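Cystathionine gamma-synthase (Xanthomonas oryzae pv. oryzae, PDB 6LD8) probably uses pyridoxal 5'-phosphate to catalyse cystathionine gamma-synthase and gamma-lyase reactions of trans-sulfuration. Local coordinates at residues D66-A71 with L251-L256; D134-R139 with L161-D166; M311-E316 with L371-G376. The protein carries 1 engineered substitution. All coordinates share one frame; numbering follows the deposited sequence.

Contact 1 of 3, residues D66-A71 with L251-L256; sequences DLLGEA and LTLRGL
L68 and L253 bring the two backbones nearest each other, with their CA atoms 5.7 Å apart. Both segments are helical, 66-71 within helix 63-76 and 251-256 at the end of helix 246-256. Their axes run in broadly the same direction, at an angle of 37°, and approach to 9.6 Å. No hydrogen bond crosses between them, so the join rests on apolar packing.

L253 acts as the wedge. Its CB leaves the backbone at a slant, but with CG anti to the backbone N (chi1 -163°) the isobutyl group swings over to helix 63-76. There CD1 lies against the backbone, 3.8 Å from L68 CA, and also touches L67 O and the methyl of A71. Its other branch, CD2, comes to 4.1 Å from L67 CB, so both branches of the fork bear on the L67-L68 part of the helix. L68 slides past it the opposite way. With L68 CG also anti to its backbone N (chi1 177°), CD2 reaches the methyl of T252, 3.6 Å from its CG2. T252 offers that methyl because its OG1 is turned back to bond D248 O one turn earlier. One turn further along, A71 CB meets L256 CD1 at 3.8 Å, which closes the row.

L67 and T252 extend the packing to neighbouring loops, L67 against P36 and T252 against V217. R254, on the same helix, forms a salt bridge with D216 of the second subunit. The T252 side chain and 0JO, the bound aminoacrylate adduct of the cofactor, are about 10 Å apart. This is helix-to-helix leucine packing in a fold type I pyridoxal-phosphate enzyme, where a helix that reaches a subunit interface is tied to one from the N-terminal part of the chain.

Contact 2 of 3, residues D134-R139 with L161-D166; sequences DLTVPR and LLRITD. Engineered in segment 134-139: V137 (natural residue Asp).
T136 meets I164 and T165 where two loops lie side by side, one leading from strand 129-133 into helix 138-146 and the other from strand 151-155 towards helix 167-176. The first loop folds as a type I beta turn from D134 to V137, an engineered residue (Asp in nature) at the N-cap position of its helix. An Asx turn overlaps it, T136 N donating to D134 OD1 at 2.8 Å. That donor arrives on the anti side of the carboxylate, 21° out of its plane.

T136 touches the second loop through its methyl. Its chi1 rotation (69°) turns OG1 to D134 OD1 and CG2 to the other loop, where CG2 comes to 3.3 Å from I164 O, with R163 CG and T165 CG2 further off. L135 O faces T165 CB at 4.2 Å. The same carbonyl accepts a hydrogen bond from a water at 2.7 Å, and this water accepts one from D166 N at 3.0 Å, bridging the loops.

L135 and T165 both pack on I154 of strand 151-155. R163 is held by a salt bridge to D110 and a hydrogen bond to A364 O. D166 caps the next helix by accepting from F169 N. Such strand-to-helix loops, at the C-terminal ends of parallel strands of the mixed sheet, are characteristic of the alpha/beta large domain of fold type I enzymes.

Contact 3 of 3, residues M311-E316 with L371-G376; sequences MSFELE and LRLSIG. With 0JO (2-{[(E)-{3-hydroxy-2-methyl-5-[(phosphonooxy)methyl]pyridin-4-yl}methylidene]amino}prop-2-enoic acid), chain E.
F313 and L371, like M311 and L373, form hydrogen-bonded pairs of an antiparallel ladder between strands 310-315 and 370-374. Each pair is closed twice, F313 N donating to L371 O and L371 N to F313 O in the one. In the other, L373 N reaches M311 O at 2.8 Å, the shortest of the four. The longest is M311 N to L373 O at 3.2 Å. Three of the four donors point nearly along the C=O axis of their acceptors. Between the two pairs, the CA of R372 makes a C-H...O contact with M311 O.

Apolar packing fills the face carrying M311, F313, L371 and L373. CB of L371 sits over the F313 ring in a CH-pi contact, 4.2 Å from its centroid, whereas L373 CG meets the ring at its edge. M311, bent at chi3 (66°), brings CE to 3.6 Å from I375 CD1. Helix 259-277 packs on M311 and I375, helix 318-326 on L371.

The other face carries S312 and R372, whose polar ends have partners. S312 OG bonds P160 O. R372 extends from the sheet and turns at chi3 (68°) to set its guanidinium edge-on to the carboxylate of 0JO, NH1 to OXT at 2.9 Å and NH2 to O at 3.1 Å, both bonds nearly straight. S337 N and, from the third subunit, Y57 and R59 also bond 0JO.

The paired, near-linear bonds fix the carboxylate's rotation as well as its position, and the charge of R372 would favour an anionic carboxylate. The ladder anchors the arginine that grips this aminoacrylate adduct of the cofactor.

How the contacts relate
From the N terminus, helix 63-76 enters first, and contact 1 closes a long loop when helix 246-256 packs on it. Contact 2 is nested inside that loop: it joins the turn after strand 129-133 to the segment before helix 167-176, at the C-terminal ends of strands of the seven-stranded sheet. Contact 3 follows both in series, pairing two strands of the five-stranded sheet nearer the C terminus. Contact 1 lies on the opposite side of the chain's centre from the other two, about 20 Å and 13 Å from contacts 2 and 3 at the nearest atoms. Contacts 2 and 3 touch, with L161 and L162 packed against M311 and S312, so the loop after strand 151-155 lies against strand 310-315.

Contact 1 of 3, residues D66-A71 with L251-L256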
loop_
_atom_site.group_PDB
_atom_site.type_symbol
_atom_site.label_atom_id
_atom_site.label_comp_id
_atom_site.label_asym_id
_atom_site.label_seq_id
_atom_site.Cartn_x
_atom_site.Cartn_y
_atom_site.Cartn_z
ATOM N N ASP A 66 11.465 8.628 9.310
ATOM C CA ASP A 66 11.870 9.623 10.316
ATOM C C ASP A 66 10.645 10.248 11.007
ATOM O O ASP A 66 10.833 10.680 12.086
ATOM C CB ASP A 66 12.735 10.723 9.709
ATOM C CG ASP A 66 14.182 10.310 9.457
ATOM O OD1 ASP A 66 14.582 9.186 9.885
ATOM O OD2 ASP A 66 14.891 11.085 8.750
ATOM N N LEU A 67 9.472 10.412 10.387
ATOM C CA LEU A 67 8.306 10.911 11.166
ATOM C C LEU A 67 8.052 9.910 12.294
ATOM O O LEU A 67 7.772 10.318 13.367
ATOM C CB LEU A 67 7.036 11.016 10.317
ATOM C CG LEU A 67 7.017 12.231 9.419
ATOM C CD1 LEU A 67 5.840 12.163 8.446
ATOM C CD2 LEU A 67 7.009 13.500 10.266
ATOM N N LEU A 68 8.110 8.614 12.028
ATOM C CA LEU A 68 7.885 7.603 13.077
ATOM C C LEU A 68 9.018 7.681 14.106
ATOM O O LEU A 68 8.702 7.692 15.301
ATOM C CB LEU A 68 7.723 6.223 12.484
ATOM C CG LEU A 68 7.570 5.179 13.559
ATOM C CD1 LEU A 68 6.303 5.417 14.410
ATOM C CD2 LEU A 68 7.556 3.809 12.944
ATOM N N GLY A 69 10.267 7.842 13.675
ATOM C CA GLY A 69 11.418 7.939 14.595
ATOM C C GLY A 69 11.292 9.129 15.519
ATOM O O GLY A 69 11.530 8.991 16.722
ATOM N N GLU A 70 10.964 10.277 14.951
ATOM C CA GLU A 70 10.719 11.525 15.691
ATOM C C GLU A 70 9.595 11.295 16.708
ATOM O O GLU A 70 9.734 11.747 17.813
ATOM C CB GLU A 70 10.240 12.643 14.768
ATOM C CG GLU A 70 11.246 13.736 14.454
ATOM C CD GLU A 70 10.513 15.011 14.007
ATOM O OE1 GLU A 70 9.453 14.864 13.311
ATOM O OE2 GLU A 70 10.955 16.157 14.383
ATOM N N ALA A 71 8.447 10.777 16.294
ATOM C CA ALA A 71 7.273 10.702 17.179
ATOM C C ALA A 71 7.645 9.825 18.391
ATOM O O ALA A 71 7.331 10.193 19.510
ATOM C CB ALA A 71 6.085 10.174 16.442
ATOM N N LEU A 251 2.167 2.766 8.078
ATOM C CA LEU A 251 1.077 2.042 8.759
ATOM C C LEU A 251 1.264 2.143 10.279
ATOM O O LEU A 251 0.263 2.235 11.001
ATOM C CB LEU A 251 1.090 0.584 8.324
ATOM C CG LEU A 251 0.317 0.242 7.063
ATOM C CD1 LEU A 251 0.320 -1.259 6.891
ATOM C CD2 LEU A 251 -1.128 0.770 7.123
ATOM N N THR A 252 2.509 2.099 10.729
ATOM C CA THR A 252 2.910 2.182 12.152
ATOM C C THR A 252 2.551 3.570 12.684
ATOM O O THR A 252 1.866 3.666 13.711
ATOM C CB THR A 252 4.367 1.782 12.395
ATOM O OG1 THR A 252 4.485 0.468 11.834
ATOM C CG2 THR A 252 4.710 1.753 13.874
ATOM N N LEU A 253 2.888 4.601 11.962
ATOM C CA LEU A 253 2.486 5.950 12.368
ATOM C C LEU A 253 0.941 6.057 12.440
ATOM O O LEU A 253 0.395 6.703 13.363
ATOM C CB LEU A 253 3.105 6.908 11.376
ATOM C CG LEU A 253 3.135 8.348 11.879
ATOM C CD1 LEU A 253 4.183 8.572 12.954
ATOM C CD2 LEU A 253 3.394 9.291 10.745
ATOM N N ARG A 254 0.223 5.425 11.522
ATOM C CA ARG A 254 -1.243 5.499 11.505
ATOM C C ARG A 254 -1.754 4.813 12.797
ATOM O O ARG A 254 -2.652 5.314 13.468
ATOM C CB ARG A 254 -1.700 4.872 10.194
ATOM C CG ARG A 254 -3.164 5.131 9.877
ATOM C CD ARG A 254 -3.687 4.073 8.947
ATOM N NE ARG A 254 -4.829 4.523 8.187
ATOM C CZ ARG A 254 -6.011 3.937 8.234
ATOM N NH1 ARG A 254 -6.217 2.926 9.044
ATOM N NH2 ARG A 254 -6.977 4.333 7.453
ATOM N N GLY A 255 -1.226 3.654 13.119
ATOM C CA GLY A 255 -1.618 2.937 14.344
ATOM C C GLY A 255 -1.286 3.747 15.601
ATOM O O GLY A 255 -2.149 3.824 16.485
ATOM N N LEU A 256 -0.102 4.352 15.639
ATOM C CA LEU A 256 0.386 5.184 16.775
ATOM C C LEU A 256 -0.712 6.189 17.143
ATOM O O LEU A 256 -0.858 6.462 18.332
ATOM C CB LEU A 256 1.636 5.983 16.401
ATOM C CG LEU A 256 2.696 6.192 17.484
ATOM C CD1 LEU A 256 3.485 7.466 17.253
ATOM C CD2 LEU A 256 2.183 6.080 18.906
#

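Contact 2 of 3, residues D134-R139 with L161-D166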
loop_
_atom_site.group_PDB
_atom_site.type_symbol
_atom_site.label_atom_id
_atom_site.label_comp_id
_atom_site.label_asym_id
_atom_site.label_seq_id
_atom_site.Cartn_x
_atom_site.Cartn_y
_atom_site.Cartn_z
ATOM N N ASP A 134 18.847 -12.634 37.341
ATOM C CA ASP A 134 17.478 -12.248 37.765
ATOM C C ASP A 134 17.575 -10.815 38.247
ATOM O O ASP A 134 17.994 -10.624 39.365
ATOM C CB ASP A 134 16.893 -13.170 38.842
ATOM C CG ASP A 134 15.440 -12.892 39.223
ATOM O OD1 ASP A 134 14.988 -11.694 39.068
ATOM O OD2 ASP A 134 14.773 -13.864 39.697
ATOM N N LEU A 135 17.179 -9.844 37.436
ATOM C CA LEU A 135 17.340 -8.425 37.820
ATOM C C LEU A 135 16.276 -8.020 38.847
ATOM O O LEU A 135 16.264 -6.830 39.194
ATOM C CB LEU A 135 17.242 -7.549 36.568
ATOM C CG LEU A 135 18.096 -7.962 35.372
ATOM C CD1 LEU A 135 18.013 -6.890 34.303
ATOM C CD2 LEU A 135 19.543 -8.201 35.750
ATOM N N THR A 136 15.409 -8.926 39.312
ATOM C CA THR A 136 14.469 -8.597 40.435
ATOM C C THR A 136 15.073 -8.966 41.799
ATOM O O THR A 136 14.573 -8.460 42.792
ATOM C CB THR A 136 13.079 -9.213 40.234
ATOM O OG1 THR A 136 13.154 -10.626 40.356
ATOM C CG2 THR A 136 12.517 -8.874 38.871
ATOM N N VAL A 137 16.176 -9.707 41.827
ATOM C CA VAL A 137 16.873 -10.163 43.055
ATOM C C VAL A 137 18.179 -9.395 43.201
ATOM O O VAL A 137 19.098 -9.538 42.406
ATOM C CB VAL A 137 17.098 -11.674 43.012
ATOM C CG1 VAL A 137 17.830 -12.158 44.256
ATOM C CG2 VAL A 137 15.771 -12.404 42.820
ATOM N N PRO A 138 18.285 -8.507 44.211
ATOM C CA PRO A 138 19.451 -7.624 44.334
ATOM C C PRO A 138 20.804 -8.338 44.325
ATOM O O PRO A 138 21.737 -7.768 43.847
ATOM C CB PRO A 138 19.178 -6.943 45.684
ATOM C CG PRO A 138 17.657 -6.872 45.708
ATOM C CD PRO A 138 17.233 -8.234 45.210
ATOM N N ARG A 139 20.833 -9.539 44.889
ATOM C CA ARG A 139 21.991 -10.465 44.986
ATOM C C ARG A 139 22.472 -10.794 43.556
ATOM O O ARG A 139 23.652 -10.517 43.237
ATOM C CB ARG A 139 21.559 -11.713 45.783
ATOM C CG ARG A 139 22.563 -12.236 46.804
ATOM C CD ARG A 139 23.810 -12.851 46.181
ATOM N NE ARG A 139 24.991 -12.806 47.051
ATOM C CZ ARG A 139 25.847 -11.778 47.179
ATOM N NH1 ARG A 139 25.686 -10.649 46.501
ATOM N NH2 ARG A 139 26.875 -11.891 48.001
ATOM N N LEU A 161 5.653 -13.705 32.287
ATOM C CA LEU A 161 5.237 -13.800 33.717
ATOM C C LEU A 161 5.055 -12.427 34.381
ATOM O O LEU A 161 4.709 -12.387 35.580
ATOM C CB LEU A 161 6.318 -14.611 34.422
ATOM C CG LEU A 161 6.236 -16.093 34.082
ATOM C CD1 LEU A 161 7.584 -16.755 34.278
ATOM C CD2 LEU A 161 5.140 -16.774 34.906
ATOM N N LEU A 162 5.272 -11.338 33.659
ATOM C CA LEU A 162 4.920 -9.963 34.124
ATOM C C LEU A 162 5.688 -9.638 35.429
ATOM O O LEU A 162 5.200 -8.854 36.271
ATOM C CB LEU A 162 3.401 -9.845 34.293
ATOM C CG LEU A 162 2.521 -9.804 33.040
ATOM C CD1 LEU A 162 2.842 -8.630 32.161
ATOM C CD2 LEU A 162 2.603 -11.074 32.257
ATOM N N ARG A 163 6.924 -10.112 35.520
ATOM C CA ARG A 163 7.877 -9.766 36.610
ATOM C C ARG A 163 8.279 -8.323 36.347
ATOM O O ARG A 163 8.424 -7.942 35.167
ATOM C CB ARG A 163 8.969 -10.861 36.665
ATOM C CG ARG A 163 9.133 -11.516 38.039
ATOM C CD ARG A 163 9.351 -13.021 38.252
ATOM N NE ARG A 163 9.868 -13.607 37.059
ATOM C CZ ARG A 163 9.978 -14.897 36.759
ATOM N NH1 ARG A 163 9.668 -15.876 37.592
ATOM N NH2 ARG A 163 10.415 -15.170 35.544
ATOM N N ILE A 164 8.339 -7.501 37.382
ATOM C CA ILE A 164 8.590 -6.033 37.278
ATOM C C ILE A 164 10.030 -5.807 37.708
ATOM O O ILE A 164 10.389 -6.306 38.776
ATOM C CB ILE A 164 7.612 -5.223 38.165
ATOM C CG1 ILE A 164 6.138 -5.562 37.919
ATOM C CG2 ILE A 164 7.831 -3.737 38.067
ATOM C CD1 ILE A 164 5.672 -5.332 36.495
ATOM N N THR A 165 10.850 -5.091 36.939
ATOM C CA THR A 165 12.185 -4.764 37.475
ATOM C C THR A 165 12.175 -3.285 37.805
ATOM O O THR A 165 11.568 -2.492 37.044
ATOM C CB THR A 165 13.368 -5.293 36.638
ATOM O OG1 THR A 165 14.183 -4.233 36.151
ATOM C CG2 THR A 165 12.989 -6.236 35.547
ATOM N N ASP A 166 12.873 -2.969 38.889
ATOM C CA ASP A 166 12.991 -1.619 39.495
ATOM C C ASP A 166 13.947 -0.797 38.639
ATOM O O ASP A 166 15.148 -0.902 38.778
ATOM C CB ASP A 166 13.339 -1.732 40.990
ATOM C CG ASP A 166 13.339 -0.421 41.786
ATOM O OD1 ASP A 166 13.403 0.707 41.173
ATOM O OD2 ASP A 166 13.336 -0.527 43.049
HETATM O O HOH W 1 14.620 -5.003 40.225
#

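Contact 3 of 3, residues M311-E316 with L371-G376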
loop_
_atom_site.group_PDB
_atom_site.type_symbol
_atom_site.label_atom_id
_atom_site.label_comp_id
_atom_site.label_asym_id
_atom_site.label_seq_id
_atom_site.Cartn_x
_atom_site.Cartn_y
_atom_site.Cartn_z
ATOM N N MET A 311 -1.399 -10.360 30.513
ATOM C CA MET A 311 -1.426 -11.148 31.753
ATOM C C MET A 311 -1.243 -12.630 31.415
ATOM O O MET A 311 -1.501 -13.005 30.257
ATOM C CB MET A 311 -2.736 -10.901 32.517
ATOM C CG MET A 311 -3.985 -11.453 31.881
ATOM S SD MET A 311 -5.465 -11.185 32.985
ATOM C CE MET A 311 -5.567 -9.399 32.936
ATOM N N SER A 312 -0.823 -13.450 32.383
ATOM C CA SER A 312 -0.872 -14.922 32.222
ATOM C C SER A 312 -1.459 -15.553 33.472
ATOM O O SER A 312 -1.725 -14.868 34.467
ATOM C CB SER A 312 0.463 -15.487 31.790
ATOM O OG SER A 312 1.503 -14.865 32.508
ATOM N N PHE A 313 -1.815 -16.807 33.337
ATOM C CA PHE A 313 -2.504 -17.564 34.390
ATOM C C PHE A 313 -2.309 -19.061 34.130
ATOM O O PHE A 313 -1.937 -19.515 32.971
ATOM C CB PHE A 313 -3.974 -17.153 34.430
ATOM C CG PHE A 313 -4.767 -17.646 33.250
ATOM C CD1 PHE A 313 -4.709 -16.982 32.040
ATOM C CD2 PHE A 313 -5.582 -18.753 33.354
ATOM C CE1 PHE A 313 -5.439 -17.426 30.953
ATOM C CE2 PHE A 313 -6.317 -19.193 32.266
ATOM C CZ PHE A 313 -6.226 -18.542 31.068
ATOM N N GLU A 314 -2.477 -19.810 35.221
ATOM C CA GLU A 314 -2.325 -21.290 35.269
ATOM C C GLU A 314 -3.671 -21.806 35.755
ATOM O O GLU A 314 -4.129 -21.350 36.803
ATOM C CB GLU A 314 -1.201 -21.758 36.210
ATOM C CG GLU A 314 0.218 -21.745 35.618
ATOM C CD GLU A 314 1.343 -21.435 36.617
ATOM O OE1 GLU A 314 2.513 -21.331 36.182
ATOM O OE2 GLU A 314 1.048 -21.262 37.843
ATOM N N LEU A 315 -4.279 -22.620 34.919
ATOM C CA LEU A 315 -5.466 -23.447 35.155
ATOM C C LEU A 315 -5.139 -24.604 36.106
ATOM O O LEU A 315 -4.005 -25.118 36.078
ATOM C CB LEU A 315 -5.898 -23.993 33.796
ATOM C CG LEU A 315 -7.203 -23.470 33.228
ATOM C CD1 LEU A 315 -7.534 -22.090 33.758
ATOM C CD2 LEU A 315 -7.142 -23.477 31.716
ATOM N N GLU A 316 -6.132 -24.970 36.916
ATOM C CA GLU A 316 -6.272 -26.275 37.607
ATOM C C GLU A 316 -6.561 -27.322 36.523
ATOM O O GLU A 316 -7.320 -26.988 35.598
ATOM C CB GLU A 316 -7.418 -26.163 38.633
ATOM C CG GLU A 316 -7.116 -26.711 40.025
ATOM C CD GLU A 316 -5.869 -26.156 40.708
ATOM O OE1 GLU A 316 -5.842 -24.945 41.121
ATOM O OE2 GLU A 316 -4.912 -26.944 40.807
ATOM N N LEU A 371 -0.814 -20.114 30.255
ATOM C CA LEU A 371 -1.552 -19.389 29.183
ATOM C C LEU A 371 -1.340 -17.881 29.353
ATOM O O LEU A 371 -1.403 -17.394 30.500
ATOM C CB LEU A 371 -3.025 -19.777 29.265
ATOM C CG LEU A 371 -3.316 -21.222 28.853
ATOM C CD1 LEU A 371 -4.764 -21.580 29.107
ATOM C CD2 LEU A 371 -2.960 -21.474 27.386
ATOM N N ARG A 372 -1.032 -17.197 28.247
ATOM C CA ARG A 372 -0.817 -15.739 28.167
ATOM C C ARG A 372 -1.978 -15.136 27.363
ATOM O O ARG A 372 -2.271 -15.638 26.292
ATOM C CB ARG A 372 0.526 -15.460 27.496
ATOM C CG ARG A 372 0.971 -14.019 27.576
ATOM C CD ARG A 372 2.168 -13.757 26.688
ATOM N NE ARG A 372 1.827 -13.867 25.286
ATOM C CZ ARG A 372 2.708 -13.685 24.309
ATOM N NH1 ARG A 372 3.980 -13.478 24.607
ATOM N NH2 ARG A 372 2.323 -13.714 23.035
ATOM N N LEU A 373 -2.616 -14.103 27.887
ATOM C CA LEU A 373 -3.653 -13.324 27.193
ATOM C C LEU A 373 -3.055 -12.007 26.778
ATOM O O LEU A 373 -2.416 -11.351 27.607
ATOM C CB LEU A 373 -4.810 -13.058 28.139
ATOM C CG LEU A 373 -5.440 -14.296 28.742
ATOM C CD1 LEU A 373 -6.559 -13.888 29.680
ATOM C CD2 LEU A 373 -5.962 -15.193 27.656
ATOM N N SER A 374 -3.280 -11.653 25.525
ATOM C CA SER A 374 -3.158 -10.263 25.075
ATOM C C SER A 374 -4.592 -9.763 24.950
ATOM O O SER A 374 -5.313 -10.214 24.028
ATOM C CB SER A 374 -2.361 -10.107 23.807
ATOM O OG SER A 374 -2.370 -8.734 23.378
ATOM N N ILE A 375 -4.983 -8.858 25.829
ATOM C CA ILE A 375 -6.402 -8.423 25.919
ATOM C C ILE A 375 -6.583 -7.269 24.973
ATOM O O ILE A 375 -5.848 -6.282 25.075
ATOM C CB ILE A 375 -6.801 -8.136 27.370
ATOM C CG1 ILE A 375 -6.837 -9.486 28.089
ATOM C CG2 ILE A 375 -8.134 -7.387 27.451
ATOM C CD1 ILE A 375 -6.632 -9.382 29.537
ATOM N N GLY A 376 -7.562 -7.450 24.097
ATOM C CA GLY A 376 -7.928 -6.518 23.018
ATOM C C GLY A 376 -8.843 -5.423 23.524
ATOM O O GLY A 376 -8.994 -5.286 24.766
HETATM O O 0JO E . 4.504 -13.112 20.972
HETATM C C 0JO E . 5.578 -12.661 21.389
HETATM O OXT 0JO E . 5.969 -12.827 22.564
HETATM C CA 0JO E . 6.483 -12.019 20.450
HETATM C CB 0JO E . 6.502 -12.436 19.081
HETATM N N 0JO E . 7.325 -11.028 20.986
HETATM C C4A 0JO E . 8.176 -10.267 20.365
HETATM C C4 0JO E . 9.080 -9.386 21.123
HETATM C C3 0JO E . 8.801 -9.149 22.492
HETATM O O3 0JO E . 7.733 -9.706 23.105
HETATM C C2 0JO E . 9.646 -8.333 23.240
HETATM C C2A 0JO E . 9.366 -8.067 24.689
HETATM N N1 0JO E . 10.735 -7.788 22.680
HETATM C C6 0JO E . 11.019 -8.028 21.387
HETATM C C5 0JO E . 10.230 -8.790 20.569
HETATM C C5A 0JO E . 10.675 -9.012 19.145
HETATM O OP4 0JO E . 10.031 -8.151 18.170
HETATM P P 0JO E . 9.659 -8.635 16.661
HETATM O OP3 0JO E . 8.973 -7.378 16.132
HETATM O OP1 0JO E . 11.039 -8.846 15.975
HETATM O OP2 0JO E . 8.793 -9.840 16.756
#